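Local coordinates for protein UDP-galactopyranose mutase (Deinococcus radiodurans, PDB 3HDQ) that probably interconverts UDP-galactopyranose and UDP-galactofuranose as a flavoenzyme, binding FAD and the sugar nucleotide, at residues 39-51 with 376-388. Residues are numbered along the deposited sequence; the frame is centred on the assembly and turned at random.
Sequences FAGSVLAERLASS and VVAQALATFRRLQ. With FAD (flavin-adenine dinucleotide), chain L.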
ATOM      1  N   PHE A  39     -12.249   8.258  -6.173  1.00 18.63           N
ATOM      2  CA  PHE A  39     -12.307   8.550  -7.591  1.00 24.87           C
ATOM      3  C   PHE A  39     -12.441  10.041  -7.859  1.00 22.92           C
ATOM      4  O   PHE A  39     -11.792  10.563  -8.757  1.00 25.71           O
ATOM      5  CB  PHE A  39     -13.442   7.781  -8.271  1.00 27.11           C
ATOM      6  CG  PHE A  39     -13.056   6.402  -8.677  1.00 26.32           C
ATOM      7  CD1 PHE A  39     -13.373   5.322  -7.874  1.00 21.92           C
ATOM      8  CD2 PHE A  39     -12.343   6.188  -9.849  1.00 24.92           C
ATOM      9  CE1 PHE A  39     -13.005   4.043  -8.237  1.00 23.38           C
ATOM     10  CE2 PHE A  39     -11.966   4.912 -10.218  1.00 25.13           C
ATOM     11  CZ  PHE A  39     -12.296   3.836  -9.407  1.00 24.20           C
ATOM     12  N   ALA A  40     -13.275  10.722  -7.079  1.00 23.22           N
ATOM     13  CA  ALA A  40     -13.538  12.142  -7.321  1.00 24.53           C
ATOM     14  C   ALA A  40     -12.266  12.973  -7.226  1.00 23.51           C
ATOM     15  O   ALA A  40     -11.903  13.690  -8.164  1.00 24.12           O
ATOM     16  CB  ALA A  40     -14.594  12.667  -6.350  1.00 24.07           C
ATOM     17  N   GLY A  41     -11.590  12.888  -6.087  1.00 19.64           N
ATOM     18  CA  GLY A  41     -10.376  13.661  -5.899  1.00 22.06           C
ATOM     19  C   GLY A  41      -9.235  13.283  -6.834  1.00 20.66           C
ATOM     20  O   GLY A  41      -8.545  14.153  -7.372  1.00 23.19           O
ATOM     21  N   SER A  42      -9.031  11.982  -7.024  1.00 20.74           N
ATOM     22  CA  SER A  42      -7.875  11.482  -7.761  1.00 23.03           C
ATOM     23  C   SER A  42      -7.955  11.787  -9.249  1.00 19.60           C
ATOM     24  O   SER A  42      -6.946  12.056  -9.874  1.00 19.25           O
ATOM     25  CB  SER A  42      -7.716   9.977  -7.552  1.00 22.04           C
ATOM     26  OG  SER A  42      -7.517   9.691  -6.188  1.00 23.46           O
ATOM     27  N   VAL A  43      -9.152  11.723  -9.821  1.00 24.03           N
ATOM     28  CA  VAL A  43      -9.311  12.034 -11.234  1.00 22.55           C
ATOM     29  C   VAL A  43      -9.021  13.513 -11.450  1.00 22.82           C
ATOM     30  O   VAL A  43      -8.335  13.883 -12.395  1.00 20.71           O
ATOM     31  CB  VAL A  43     -10.722  11.704 -11.750  1.00 23.08           C
ATOM     32  CG1 VAL A  43     -10.933  12.315 -13.143  1.00 25.56           C
ATOM     33  CG2 VAL A  43     -10.930  10.203 -11.803  1.00 22.07           C
ATOM     34  N   LEU A  44      -9.534  14.362 -10.564  1.00 19.66           N
ATOM     35  CA  LEU A  44      -9.258  15.795 -10.670  1.00 25.50           C
ATOM     36  C   LEU A  44      -7.788  16.126 -10.346  1.00 26.09           C
ATOM     37  O   LEU A  44      -7.188  17.016 -10.954  1.00 22.81           O
ATOM     38  CB  LEU A  44     -10.236  16.605  -9.821  1.00 22.60           C
ATOM     39  CG  LEU A  44     -11.577  16.849 -10.526  1.00 27.52           C
ATOM     40  CD1 LEU A  44     -12.717  17.064  -9.538  1.00 24.20           C
ATOM     41  CD2 LEU A  44     -11.459  18.040 -11.499  1.00 29.00           C
ATOM     42  N   ALA A  45      -7.195  15.383  -9.422  1.00 20.12           N
ATOM     43  CA  ALA A  45      -5.777  15.574  -9.142  1.00 27.83           C
ATOM     44  C   ALA A  45      -4.950  15.232 -10.377  1.00 25.19           C
ATOM     45  O   ALA A  45      -4.012  15.946 -10.726  1.00 28.76           O
ATOM     46  CB  ALA A  45      -5.343  14.740  -7.951  1.00 22.01           C
ATOM     47  N   GLU A  46      -5.307  14.144 -11.050  1.00 24.07           N
ATOM     48  CA  GLU A  46      -4.559  13.715 -12.234  1.00 27.55           C
ATOM     49  C   GLU A  46      -4.700  14.703 -13.395  1.00 27.10           C
ATOM     50  O   GLU A  46      -3.705  15.085 -14.017  1.00 23.88           O
ATOM     51  CB  GLU A  46      -4.985  12.304 -12.669  1.00 24.96           C
ATOM     52  CG  GLU A  46      -4.164  11.729 -13.824  1.00 23.92           C
ATOM     53  CD  GLU A  46      -4.681  12.159 -15.189  1.00 29.07           C
ATOM     54  OE1 GLU A  46      -5.916  12.260 -15.365  1.00 27.02           O
ATOM     55  OE2 GLU A  46      -3.854  12.393 -16.091  1.00 28.55           O
ATOM     56  N   ARG A  47      -5.940  15.100 -13.687  1.00 25.61           N
ATOM     57  CA  ARG A  47      -6.217  16.050 -14.760  1.00 27.90           C
ATOM     58  C   ARG A  47      -5.547  17.401 -14.511  1.00 27.32           C
ATOM     59  O   ARG A  47      -4.861  17.914 -15.379  1.00 26.24           O
ATOM     60  CB  ARG A  47      -7.722  16.242 -14.948  1.00 24.17           C
ATOM     61  CG  ARG A  47      -8.450  15.004 -15.473  1.00 28.96           C
ATOM     62  CD  ARG A  47      -8.159  14.757 -16.959  1.00 26.79           C
ATOM     63  NE  ARG A  47      -6.810  14.241 -17.161  1.00 26.61           N
ATOM     64  CZ  ARG A  47      -6.092  14.427 -18.263  1.00 27.38           C
ATOM     65  NH1 ARG A  47      -4.868  13.920 -18.354  1.00 22.38           N
ATOM     66  NH2 ARG A  47      -6.597  15.132 -19.265  1.00 29.80           N
ATOM     67  N   LEU A  48      -5.751  17.973 -13.329  1.00 30.38           N
ATOM     68  CA  LEU A  48      -5.165  19.273 -13.020  1.00 30.16           C
ATOM     69  C   LEU A  48      -3.626  19.190 -13.081  1.00 31.88           C
ATOM     70  O   LEU A  48      -2.962  20.095 -13.593  1.00 28.20           O
ATOM     71  CB  LEU A  48      -5.632  19.782 -11.650  1.00 27.68           C
ATOM     72  CG  LEU A  48      -6.910  20.611 -11.394  1.00 31.87           C
ATOM     73  CD1 LEU A  48      -7.312  21.509 -12.565  1.00 27.02           C
ATOM     74  CD2 LEU A  48      -8.091  19.786 -10.897  1.00 32.34           C
ATOM     75  N   ALA A  49      -3.072  18.083 -12.586  1.00 32.03           N
ATOM     76  CA  ALA A  49      -1.619  17.888 -12.563  1.00 29.86           C
ATOM     77  C   ALA A  49      -1.019  17.883 -13.966  1.00 33.96           C
ATOM     78  O   ALA A  49       0.063  18.445 -14.196  1.00 30.08           O
ATOM     79  CB  ALA A  49      -1.269  16.598 -11.849  1.00 25.86           C
ATOM     80  N   SER A  50      -1.722  17.234 -14.892  1.00 26.06           N
ATOM     81  CA  SER A  50      -1.234  17.082 -16.253  1.00 30.17           C
ATOM     82  C   SER A  50      -1.262  18.422 -16.988  1.00 35.36           C
ATOM     83  O   SER A  50      -0.578  18.598 -17.992  1.00 32.12           O
ATOM     84  CB  SER A  50      -2.088  16.072 -17.009  1.00 28.15           C
ATOM     85  OG  SER A  50      -3.322  16.671 -17.392  1.00 36.19           O
ATOM     86  N   SER A  51      -2.066  19.358 -16.493  1.00 30.53           N
ATOM     87  CA  SER A  51      -2.133  20.680 -17.106  1.00 31.56           C
ATOM     88  C   SER A  51      -1.164  21.648 -16.434  1.00 34.96           C
ATOM     89  O   SER A  51      -1.131  22.827 -16.774  1.00 39.67           O
ATOM     90  CB  SER A  51      -3.556  21.235 -17.057  1.00 28.67           C
ATOM     91  OG  SER A  51      -3.946  21.461 -15.712  1.00 38.12           O
ATOM     92  N   VAL A 376     -19.012   8.701 -11.081  1.00 24.81           N
ATOM     93  CA  VAL A 376     -18.147   9.658 -10.397  1.00 25.14           C
ATOM     94  C   VAL A 376     -16.978  10.072 -11.294  1.00 25.85           C
ATOM     95  O   VAL A 376     -16.672  11.257 -11.387  1.00 26.98           O
ATOM     96  CB  VAL A 376     -17.663   9.177  -9.016  1.00 25.41           C
ATOM     97  CG1 VAL A 376     -16.597  10.128  -8.463  1.00 19.06           C
ATOM     98  CG2 VAL A 376     -18.849   9.100  -8.053  1.00 22.26           C
ATOM     99  N   VAL A 377     -16.342   9.115 -11.970  1.00 22.63           N
ATOM    100  CA  VAL A 377     -15.286   9.471 -12.910  1.00 23.58           C
ATOM    101  C   VAL A 377     -15.809  10.478 -13.955  1.00 24.93           C
ATOM    102  O   VAL A 377     -15.183  11.506 -14.215  1.00 25.29           O
ATOM    103  CB  VAL A 377     -14.658   8.240 -13.602  1.00 25.22           C
ATOM    104  CG1 VAL A 377     -13.703   8.681 -14.690  1.00 23.19           C
ATOM    105  CG2 VAL A 377     -13.918   7.358 -12.591  1.00 20.84           C
ATOM    106  N   ALA A 378     -16.971  10.197 -14.527  1.00 25.42           N
ATOM    107  CA  ALA A 378     -17.557  11.080 -15.537  1.00 29.27           C
ATOM    108  C   ALA A 378     -17.837  12.459 -14.955  1.00 24.90           C
ATOM    109  O   ALA A 378     -17.633  13.468 -15.621  1.00 24.94           O
ATOM    110  CB  ALA A 378     -18.852  10.473 -16.119  1.00 21.18           C
ATOM    111  N   GLN A 379     -18.314  12.490 -13.713  1.00 24.47           N
ATOM    112  CA  GLN A 379     -18.554  13.762 -13.030  1.00 29.72           C
ATOM    113  C   GLN A 379     -17.251  14.552 -12.890  1.00 29.37           C
ATOM    114  O   GLN A 379     -17.205  15.754 -13.167  1.00 29.20           O
ATOM    115  CB  GLN A 379     -19.199  13.549 -11.649  1.00 28.20           C
ATOM    116  CG  GLN A 379     -19.806  14.822 -11.048  1.00 27.36           C
ATOM    117  CD  GLN A 379     -20.218  14.669  -9.583  1.00 36.89           C
ATOM    118  OE1 GLN A 379     -19.517  14.037  -8.786  1.00 38.02           O
ATOM    119  NE2 GLN A 379     -21.361  15.261  -9.224  1.00 34.23           N
ATOM    120  N   ALA A 380     -16.197  13.870 -12.455  1.00 26.96           N
ATOM    121  CA  ALA A 380     -14.903  14.512 -12.235  1.00 24.22           C
ATOM    122  C   ALA A 380     -14.295  15.059 -13.536  1.00 27.23           C
ATOM    123  O   ALA A 380     -13.748  16.163 -13.555  1.00 25.01           O
ATOM    124  CB  ALA A 380     -13.937  13.542 -11.534  1.00 22.52           C
ATOM    125  N   LEU A 381     -14.403  14.288 -14.619  1.00 29.18           N
ATOM    126  CA  LEU A 381     -13.894  14.715 -15.918  1.00 27.06           C
ATOM    127  C   LEU A 381     -14.646  15.946 -16.385  1.00 28.84           C
ATOM    128  O   LEU A 381     -14.052  16.860 -16.949  1.00 31.77           O
ATOM    129  CB  LEU A 381     -14.026  13.609 -16.967  1.00 20.70           C
ATOM    130  CG  LEU A 381     -13.169  12.365 -16.721  1.00 29.38           C
ATOM    131  CD1 LEU A 381     -13.457  11.304 -17.778  1.00 28.64           C
ATOM    132  CD2 LEU A 381     -11.690  12.728 -16.700  1.00 25.37           C
ATOM    133  N   ALA A 382     -15.956  15.964 -16.158  1.00 27.12           N
ATOM    134  CA  ALA A 382     -16.774  17.093 -16.597  1.00 32.86           C
ATOM    135  C   ALA A 382     -16.498  18.335 -15.751  1.00 33.46           C
ATOM    136  O   ALA A 382     -16.537  19.451 -16.253  1.00 34.94           O
ATOM    137  CB  ALA A 382     -18.266  16.734 -16.566  1.00 23.69           C
ATOM    138  N   THR A 383     -16.210  18.132 -14.467  1.00 30.83           N
ATOM    139  CA  THR A 383     -15.836  19.236 -13.597  1.00 32.41           C
ATOM    140  C   THR A 383     -14.505  19.823 -14.059  1.00 35.17           C
ATOM    141  O   THR A 383     -14.320  21.039 -14.035  1.00 37.50           O
ATOM    142  CB  THR A 383     -15.747  18.801 -12.117  1.00 31.08           C
ATOM    143  OG1 THR A 383     -17.045  18.431 -11.651  1.00 31.34           O
ATOM    144  CG2 THR A 383     -15.229  19.925 -11.244  1.00 26.93           C
ATOM    145  N   PHE A 384     -13.584  18.964 -14.494  1.00 33.39           N
ATOM    146  CA  PHE A 384     -12.283  19.429 -14.967  1.00 27.49           C
ATOM    147  C   PHE A 384     -12.435  20.350 -16.175  1.00 35.62           C
ATOM    148  O   PHE A 384     -11.843  21.427 -16.212  1.00 36.78           O
ATOM    149  CB  PHE A 384     -11.351  18.260 -15.296  1.00 29.24           C
ATOM    150  CG  PHE A 384     -10.059  18.682 -15.950  1.00 29.08           C
ATOM    151  CD1 PHE A 384      -9.146  19.473 -15.264  1.00 21.76           C
ATOM    152  CD2 PHE A 384      -9.761  18.286 -17.254  1.00 24.84           C
ATOM    153  CE1 PHE A 384      -7.961  19.864 -15.861  1.00 26.43           C
ATOM    154  CE2 PHE A 384      -8.577  18.666 -17.861  1.00 26.59           C
ATOM    155  CZ  PHE A 384      -7.670  19.458 -17.168  1.00 28.20           C
ATOM    156  N   ARG A 385     -13.228  19.927 -17.158  1.00 32.45           N
ATOM    157  CA  ARG A 385     -13.505  20.767 -18.325  1.00 38.98           C
ATOM    158  C   ARG A 385     -14.137  22.116 -17.951  1.00 40.79           C
ATOM    159  O   ARG A 385     -13.857  23.134 -18.581  1.00 40.51           O
ATOM    160  CB  ARG A 385     -14.393  20.028 -19.329  1.00 36.87           C
ATOM    161  CG  ARG A 385     -13.636  19.078 -20.239  1.00 42.70           C
ATOM    162  CD  ARG A 385     -14.585  18.356 -21.196  1.00 52.24           C
ATOM    163  NE  ARG A 385     -14.878  16.986 -20.772  1.00 55.68           N
ATOM    164  CZ  ARG A 385     -16.026  16.586 -20.227  1.00 54.02           C
ATOM    165  NH1 ARG A 385     -17.019  17.450 -20.038  1.00 46.21           N
ATOM    166  NH2 ARG A 385     -16.186  15.312 -19.883  1.00 42.40           N
ATOM    167  N   ARG A 386     -14.993  22.129 -16.935  1.00 33.40           N
ATOM    168  CA  ARG A 386     -15.535  23.401 -16.463  1.00 39.18           C
ATOM    169  C   ARG A 386     -14.467  24.270 -15.780  1.00 44.45           C
ATOM    170  O   ARG A 386     -14.371  25.454 -16.066  1.00 44.52           O
ATOM    171  CB  ARG A 386     -16.748  23.203 -15.557  1.00 35.34           C
ATOM    172  CG  ARG A 386     -17.990  22.742 -16.308  1.00 50.71           C
ATOM    173  CD  ARG A 386     -19.251  23.081 -15.535  1.00 52.14           C
ATOM    174  NE  ARG A 386     -19.084  22.771 -14.119  1.00 59.71           N
ATOM    175  CZ  ARG A 386     -19.300  21.573 -13.580  1.00 62.44           C
ATOM    176  NH1 ARG A 386     -19.706  20.552 -14.337  1.00 49.95           N
ATOM    177  NH2 ARG A 386     -19.112  21.401 -12.275  1.00 60.94           N
ATOM    178  N   LEU A 387     -13.656  23.692 -14.896  1.00 40.36           N
ATOM    179  CA  LEU A 387     -12.576  24.462 -14.281  1.00 41.75           C
ATOM    180  C   LEU A 387     -11.689  25.081 -15.350  1.00 44.97           C
ATOM    181  O   LEU A 387     -11.208  26.197 -15.195  1.00 53.34           O
ATOM    182  CB  LEU A 387     -11.704  23.606 -13.356  1.00 42.48           C
ATOM    183  CG  LEU A 387     -11.950  23.523 -11.846  1.00 41.12           C
ATOM    184  CD1 LEU A 387     -12.850  24.638 -11.357  1.00 33.49           C
ATOM    185  CD2 LEU A 387     -12.533  22.172 -11.471  1.00 40.84           C
ATOM    186  N   GLN A 388     -11.451  24.365 -16.424  1.00 43.71           N
ATOM    187  CA  GLN A 388     -10.536  24.815 -17.437  1.00 41.14           C
ATOM    188  C   GLN A 388     -11.114  25.842 -18.369  1.00 49.12           C
ATOM    189  O   GLN A 388     -10.400  26.438 -19.120  1.00 50.53           O
ATOM    190  CB  GLN A 388     -10.048  23.640 -18.245  1.00 35.54           C
ATOM    191  CG  GLN A 388      -9.259  22.681 -17.467  1.00 35.98           C
ATOM    192  CD  GLN A 388      -7.815  23.014 -17.399  1.00 40.30           C
ATOM    193  OE1 GLN A 388      -7.056  22.737 -18.299  1.00 42.32           O
ATOM    194  NE2 GLN A 388      -7.426  23.598 -16.325  1.00 43.37           N
TER
HETATM  195  PA  FAD L 450     -15.181   8.357  -1.704  1.00 29.25           P
HETATM  196  O1A FAD L 450     -14.635   7.103  -2.062  1.00 29.34           O
HETATM  197  O2A FAD L 450     -16.050   8.191  -0.613  1.00 34.04           O
HETATM  198  O5B FAD L 450     -13.985   9.255  -1.307  1.00 32.32           O
HETATM  199  C5B FAD L 450     -14.090  10.467  -0.663  1.00 23.01           C
HETATM  200  C4B FAD L 450     -12.900  10.593   0.231  1.00 28.61           C
HETATM  201  O4B FAD L 450     -12.935  11.800   0.902  1.00 28.89           O
HETATM  202  C3B FAD L 450     -12.961   9.523   1.294  1.00 29.11           C
HETATM  203  O3B FAD L 450     -11.906   8.624   1.216  1.00 28.51           O
HETATM  204  C2B FAD L 450     -12.900  10.276   2.580  1.00 31.51           C
HETATM  205  O2B FAD L 450     -12.042   9.640   3.447  1.00 32.88           O
HETATM  206  C1B FAD L 450     -12.400  11.627   2.159  1.00 27.65           C
HETATM  207  N9A FAD L 450     -12.780  12.662   3.115  1.00 33.02           N
HETATM  208  C8A FAD L 450     -13.999  12.982   3.563  1.00 35.17           C
HETATM  209  N7A FAD L 450     -13.913  13.964   4.424  1.00 33.20           N
HETATM  210  C5A FAD L 450     -12.638  14.296   4.551  1.00 36.02           C
HETATM  211  C6A FAD L 450     -11.968  15.235   5.303  1.00 32.29           C
HETATM  212  N6A FAD L 450     -12.615  16.131   5.966  1.00 35.26           N
HETATM  213  N1A FAD L 450     -10.626  15.342   5.225  1.00 36.68           N
HETATM  214  C2A FAD L 450      -9.931  14.515   4.418  1.00 31.95           C
HETATM  215  N3A FAD L 450     -10.588  13.595   3.681  1.00 28.63           N
HETATM  216  C4A FAD L 450     -11.911  13.472   3.747  1.00 33.59           C
HETATM  217  N1  FAD L 450     -19.555   1.423  -7.427  1.00 28.21           N
HETATM  218  C2  FAD L 450     -19.515   0.719  -8.564  1.00 27.59           C
HETATM  219  O2  FAD L 450     -19.399   1.256  -9.624  1.00 26.62           O
HETATM  220  N3  FAD L 450     -19.598  -0.613  -8.486  1.00 31.22           N
HETATM  221  C4  FAD L 450     -19.717  -1.228  -7.285  1.00 32.08           C
HETATM  222  O4  FAD L 450     -19.791  -2.407  -7.201  1.00 28.01           O
HETATM  223  C4X FAD L 450     -19.770  -0.496  -6.157  1.00 28.82           C
HETATM  224  N5  FAD L 450     -19.906  -1.120  -4.969  1.00 30.04           N
HETATM  225  C5X FAD L 450     -19.955  -0.388  -3.838  1.00 32.63           C
HETATM  226  C6  FAD L 450     -20.079  -1.033  -2.632  1.00 29.98           C
HETATM  227  C7  FAD L 450     -20.128  -0.302  -1.478  1.00 30.78           C
HETATM  228  C7M FAD L 450     -20.269  -0.979  -0.177  1.00 25.16           C
HETATM  229  C8  FAD L 450     -20.038   1.059  -1.523  1.00 29.00           C
HETATM  230  C8M FAD L 450     -20.105   1.804  -0.244  1.00 28.45           C
HETATM  231  C9  FAD L 450     -19.904   1.704  -2.736  1.00 29.23           C
HETATM  232  C9A FAD L 450     -19.868   0.986  -3.905  1.00 28.48           C
HETATM  233  N10 FAD L 450     -19.727   1.605  -5.113  1.00 30.45           N
HETATM  234  C10 FAD L 450     -19.687   0.847  -6.229  1.00 27.35           C
HETATM  235  C1' FAD L 450     -19.748   3.083  -5.242  1.00 31.02           C
HETATM  236  C2' FAD L 450     -18.382   3.718  -5.128  1.00 31.73           C
HETATM  237  O2' FAD L 450     -17.927   3.424  -3.857  1.00 37.30           O
HETATM  238  C3' FAD L 450     -18.407   5.235  -5.283  1.00 40.22           C
HETATM  239  O3' FAD L 450     -18.796   5.679  -6.507  1.00 51.24           O
HETATM  240  C4' FAD L 450     -17.026   5.780  -5.295  1.00 35.77           C
HETATM  241  O4' FAD L 450     -16.287   4.886  -4.521  1.00 27.59           O
HETATM  242  C5' FAD L 450     -17.073   7.171  -4.738  1.00 36.74           C
HETATM  243  O5' FAD L 450     -16.000   7.975  -5.063  1.00 32.02           O
HETATM  244  P   FAD L 450     -15.832   9.327  -4.321  1.00 27.55           P
HETATM  245  O1P FAD L 450     -14.563   9.865  -4.621  1.00 26.34           O
HETATM  246  O2P FAD L 450     -16.836  10.193  -4.810  1.00 27.04           O
HETATM  247  O3P FAD L 450     -16.037   9.075  -2.796  1.00 28.59           O
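F384 and R47 meet in a CH-pi contact between helices 39-50 and 373-388: CB of R47 stands over the ring centre, 3.5 Å from the centroid and 9° off its normal. The ring reaches R47 because chi1 of F384, 173°, turns CG away from the backbone N, while CG of Q388 covers the opposite face near the rim. L48 meets the same ring at its edge, CD1 lying 3.7 Å from CE1 of F384. With an alanine in place of F384, R47 CB and L48 CD1 would probably lose their aromatic partner and a gap would open between the helices.

Apolar packing continues toward the N-terminal ends. L44 is a knob in a hole formed by A380, T383, F384 and L387; its CD2 lies against A380 O and CB of F384, and its CD1 meets CG2 of T383. V43 sets CG1 3.6 Å from CB of A380 and 3.7 Å from CD2 of L381. The short axial approach of 8.6 Å, at a crossing angle of -37°, is consistent with the small side chain of A380 facing V43. F39 brings CD2 to 3.4 Å from CG2 of V377.

Helix 39-50 follows strand 30-35 in the Rossmann-type FAD fold, consistent with a GxGxxG turn, and the last helix of the chain lies alongside it. Both reach the pyrophosphate: A40 N donates to O1P of FAD (2.9 Å), and V376 places CG1 3.7 Å from O2P of FAD.

No hydrogen bond crosses between the segments; T383 OG1 bonds Q379 O within its own helix. R47 grips E46 side-on, NE to OE1 and NH1 to OE2, and R100 and Y97 also bind this carboxylate.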